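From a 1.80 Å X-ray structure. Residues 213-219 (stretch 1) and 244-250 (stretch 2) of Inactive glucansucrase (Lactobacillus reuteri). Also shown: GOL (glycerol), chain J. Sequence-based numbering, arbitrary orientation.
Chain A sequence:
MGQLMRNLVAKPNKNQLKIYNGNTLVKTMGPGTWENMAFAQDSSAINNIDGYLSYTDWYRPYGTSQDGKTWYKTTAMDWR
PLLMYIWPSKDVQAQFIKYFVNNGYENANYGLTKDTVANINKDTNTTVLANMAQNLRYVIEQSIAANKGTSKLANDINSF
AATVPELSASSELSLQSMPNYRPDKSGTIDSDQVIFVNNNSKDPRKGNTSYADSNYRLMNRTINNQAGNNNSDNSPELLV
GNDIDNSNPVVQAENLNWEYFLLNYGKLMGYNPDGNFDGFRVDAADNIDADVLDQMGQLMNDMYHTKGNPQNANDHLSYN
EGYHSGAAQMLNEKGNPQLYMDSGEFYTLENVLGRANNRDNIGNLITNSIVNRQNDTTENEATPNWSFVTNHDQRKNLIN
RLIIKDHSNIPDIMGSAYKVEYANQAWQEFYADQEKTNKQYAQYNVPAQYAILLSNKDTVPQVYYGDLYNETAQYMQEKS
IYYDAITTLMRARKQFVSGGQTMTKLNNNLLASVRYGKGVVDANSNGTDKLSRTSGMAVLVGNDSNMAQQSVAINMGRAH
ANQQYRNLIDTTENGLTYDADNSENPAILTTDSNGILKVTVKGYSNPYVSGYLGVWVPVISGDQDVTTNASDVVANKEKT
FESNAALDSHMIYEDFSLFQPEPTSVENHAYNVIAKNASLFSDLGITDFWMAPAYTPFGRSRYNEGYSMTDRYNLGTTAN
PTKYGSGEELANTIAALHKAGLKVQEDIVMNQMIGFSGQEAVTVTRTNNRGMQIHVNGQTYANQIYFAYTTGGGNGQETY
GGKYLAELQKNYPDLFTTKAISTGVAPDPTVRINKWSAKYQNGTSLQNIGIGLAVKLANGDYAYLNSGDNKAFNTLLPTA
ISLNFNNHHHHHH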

# COMPACT_ATOMS: atom_id res chain seq x y z
N ASP A 213 -5.23 26.46 -2.66
CA ASP A 213 -3.98 26.82 -3.30
C ASP A 213 -2.77 26.44 -2.45
O ASP A 213 -2.87 26.33 -1.22
N SER A 214 -1.64 26.21 -3.12
CA SER A 214 -0.40 25.88 -2.46
C SER A 214 0.79 26.47 -3.22
O SER A 214 0.79 26.53 -4.45
N ASN A 215 1.79 26.91 -2.47
CA ASN A 215 3.09 27.31 -3.00
C ASN A 215 4.05 26.11 -3.14
O ASN A 215 5.17 26.30 -3.56
N TYR A 216 3.61 24.91 -2.76
CA TYR A 216 4.45 23.73 -2.77
C TYR A 216 3.99 22.77 -3.85
O TYR A 216 4.08 23.11 -5.03
N ARG A 217 3.46 21.60 -3.50
CA ARG A 217 3.13 20.58 -4.48
C ARG A 217 4.31 20.29 -5.43
O ARG A 217 4.13 20.18 -6.65
N LEU A 218 5.52 20.19 -4.88
CA LEU A 218 6.69 19.80 -5.68
C LEU A 218 6.52 18.32 -5.91
O LEU A 218 6.63 17.53 -4.98
N MET A 219 6.17 17.94 -7.14
CA MET A 219 5.87 16.53 -7.44
C MET A 219 7.09 15.84 -8.06
O MET A 219 7.91 16.47 -8.70
N ILE A 244 -0.64 12.70 -0.55
CA ILE A 244 -0.24 13.73 0.41
C ILE A 244 0.94 14.53 -0.13
O ILE A 244 1.90 13.96 -0.66
N ASP A 245 0.86 15.87 -0.01
CA ASP A 245 1.95 16.74 -0.45
C ASP A 245 3.09 16.74 0.59
O ASP A 245 3.17 17.62 1.45
N ASN A 246 4.00 15.79 0.44
CA ASN A 246 5.17 15.67 1.33
C ASN A 246 6.30 16.68 1.03
O ASN A 246 7.35 16.62 1.68
N SER A 247 6.10 17.60 0.08
CA SER A 247 6.98 18.78 -0.08
C SER A 247 6.52 19.97 0.79
O SER A 247 7.27 20.94 0.93
N ASN A 248 5.31 19.93 1.33
CA ASN A 248 4.80 21.05 2.14
C ASN A 248 5.49 21.05 3.51
O ASN A 248 5.39 20.05 4.23
N PRO A 249 6.19 22.15 3.89
CA PRO A 249 6.89 22.16 5.19
C PRO A 249 6.03 21.87 6.42
O PRO A 249 6.53 21.29 7.39
N VAL A 250 4.75 22.24 6.39
CA VAL A 250 3.80 21.92 7.48
C VAL A 250 3.53 20.41 7.53
O VAL A 250 3.49 19.82 8.62

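The contact between the two stretches is small, burying 295 Å² in all, and its two direct hydrogen bonds run from the backbone of an irregular segment to side chains of a type I turn, Asp245 to Asn248. Asp245 (chi1 t) and Ser247 (chi1 p) both point toward stretch 1 and accept from successive amides: Arg217 N donates to Asp245 OD2 (2.8 Å) and Leu218 N to Ser247 OG (3.0 Å). Ser247 OG in turn donates to Asp245 OD1 (2.5 Å), which also accepts from Ser247 N (3.0 Å), so the two acceptors are held together.

Apolar packing centres on Tyr216, whose m rotamer lays one ring face against Pro249; Pro249 CD sits 3.4 Å from the Tyr216 ring centroid, almost on the ring normal, in a CH-pi contact. Leu218 (m, t) points sideways, yet its CB reaches Ser247 CB at 3.7 Å. The CA-to-CB bond of Arg217 (chi1 m) points away overall, but the start of the side chain still touches stretch 2, Arg217 CG lying 3.7 Å from Asp245 OD2.

Ser214 (t) points inward but meets stretch 2 through water 1, which lies 2.7 Å from Ser214 OG, donates to Asp245 OD2 (2.6 Å) and accepts from Asn248 ND2 (2.8 Å). Asn248 (t) also caps the following helix, its OD1 accepting from Val250 N (2.8 Å). A glycerol, near the Tyr216 ring edge, bridges the stretches: Asn215 N donates to its O1 (2.8 Å) and Asn248 ND2 to its O3 (3.1 Å).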

# COMPACT_ATOMS: atom_id res chain seq x y z
CB ASP A 213 -3.90 28.33 -3.60
CG ASP A 213 -4.84 28.77 -4.72
OD1 ASP A 213 -5.52 27.92 -5.33
OD2 ASP A 213 -4.89 29.99 -4.98
CB SER A 214 -0.26 24.36 -2.31
OG SER A 214 1.02 23.98 -1.82
CB ASN A 215 3.73 28.36 -2.10
CG ASN A 215 2.99 29.68 -2.10
OD1 ASN A 215 2.76 30.27 -1.05
ND2 ASN A 215 2.58 30.15 -3.28
CB TYR A 216 4.55 23.16 -1.34
CG TYR A 216 5.28 24.17 -0.48
CD1 TYR A 216 6.67 24.25 -0.52
CD2 TYR A 216 4.59 25.10 0.29
CE1 TYR A 216 7.35 25.20 0.21
CE2 TYR A 216 5.27 26.06 1.05
CZ TYR A 216 6.65 26.11 0.99
OH TYR A 216 7.36 27.04 1.73
CB ARG A 217 1.84 20.94 -5.27
CG ARG A 217 0.57 20.99 -4.41
CD ARG A 217 -0.72 20.97 -5.24
NE ARG A 217 -1.92 20.95 -4.39
CZ ARG A 217 -2.82 21.94 -4.23
NH1 ARG A 217 -2.74 23.10 -4.90
NH2 ARG A 217 -3.85 21.76 -3.40
CB LEU A 218 8.00 20.10 -4.96
CG LEU A 218 8.24 21.56 -4.57
CD1 LEU A 218 9.64 21.75 -4.00
CD2 LEU A 218 8.01 22.53 -5.72
CB MET A 219 4.69 16.42 -8.39
CG MET A 219 3.39 16.92 -7.76
SD MET A 219 1.98 16.63 -8.81
CE MET A 219 1.75 14.88 -8.72
CB ILE A 244 0.09 13.12 1.78
CG1 ILE A 244 -1.10 12.33 2.33
CG2 ILE A 244 0.53 14.21 2.76
CD1 ILE A 244 -2.37 13.13 2.57
CB ASP A 245 1.50 18.15 -0.74
CG ASP A 245 2.63 19.04 -1.22
OD1 ASP A 245 3.72 18.51 -1.57
OD2 ASP A 245 2.45 20.27 -1.27
CB ASN A 246 5.67 14.21 1.35
CG ASN A 246 4.77 13.29 2.18
OD1 ASN A 246 4.72 13.41 3.41
ND2 ASN A 246 4.06 12.38 1.53
CB SER A 247 7.02 19.22 -1.53
OG SER A 247 5.82 19.87 -1.92
CB ASN A 248 3.27 20.96 2.29
CG ASN A 248 2.68 22.14 3.03
OD1 ASN A 248 3.11 22.46 4.15
ND2 ASN A 248 1.69 22.81 2.42
CB PRO A 249 7.47 23.58 5.27
CG PRO A 249 7.58 24.02 3.86
CD PRO A 249 6.42 23.39 3.15
CB VAL A 250 2.49 22.75 7.40
CG1 VAL A 250 1.52 22.34 8.50
CG2 VAL A 250 2.77 24.25 7.49
C1 GOL J . 1.02 26.14 1.18
O1 GOL J . 1.22 27.24 0.29
C2 GOL J . -0.41 26.13 1.72
O2 GOL J . -1.04 24.88 1.37
C3 GOL J . -0.41 26.29 3.24
O3 GOL J . 0.20 25.14 3.84
O HOH W 1 0.82 21.96 -0.08
O HOH W 2 4.92 16.53 -3.10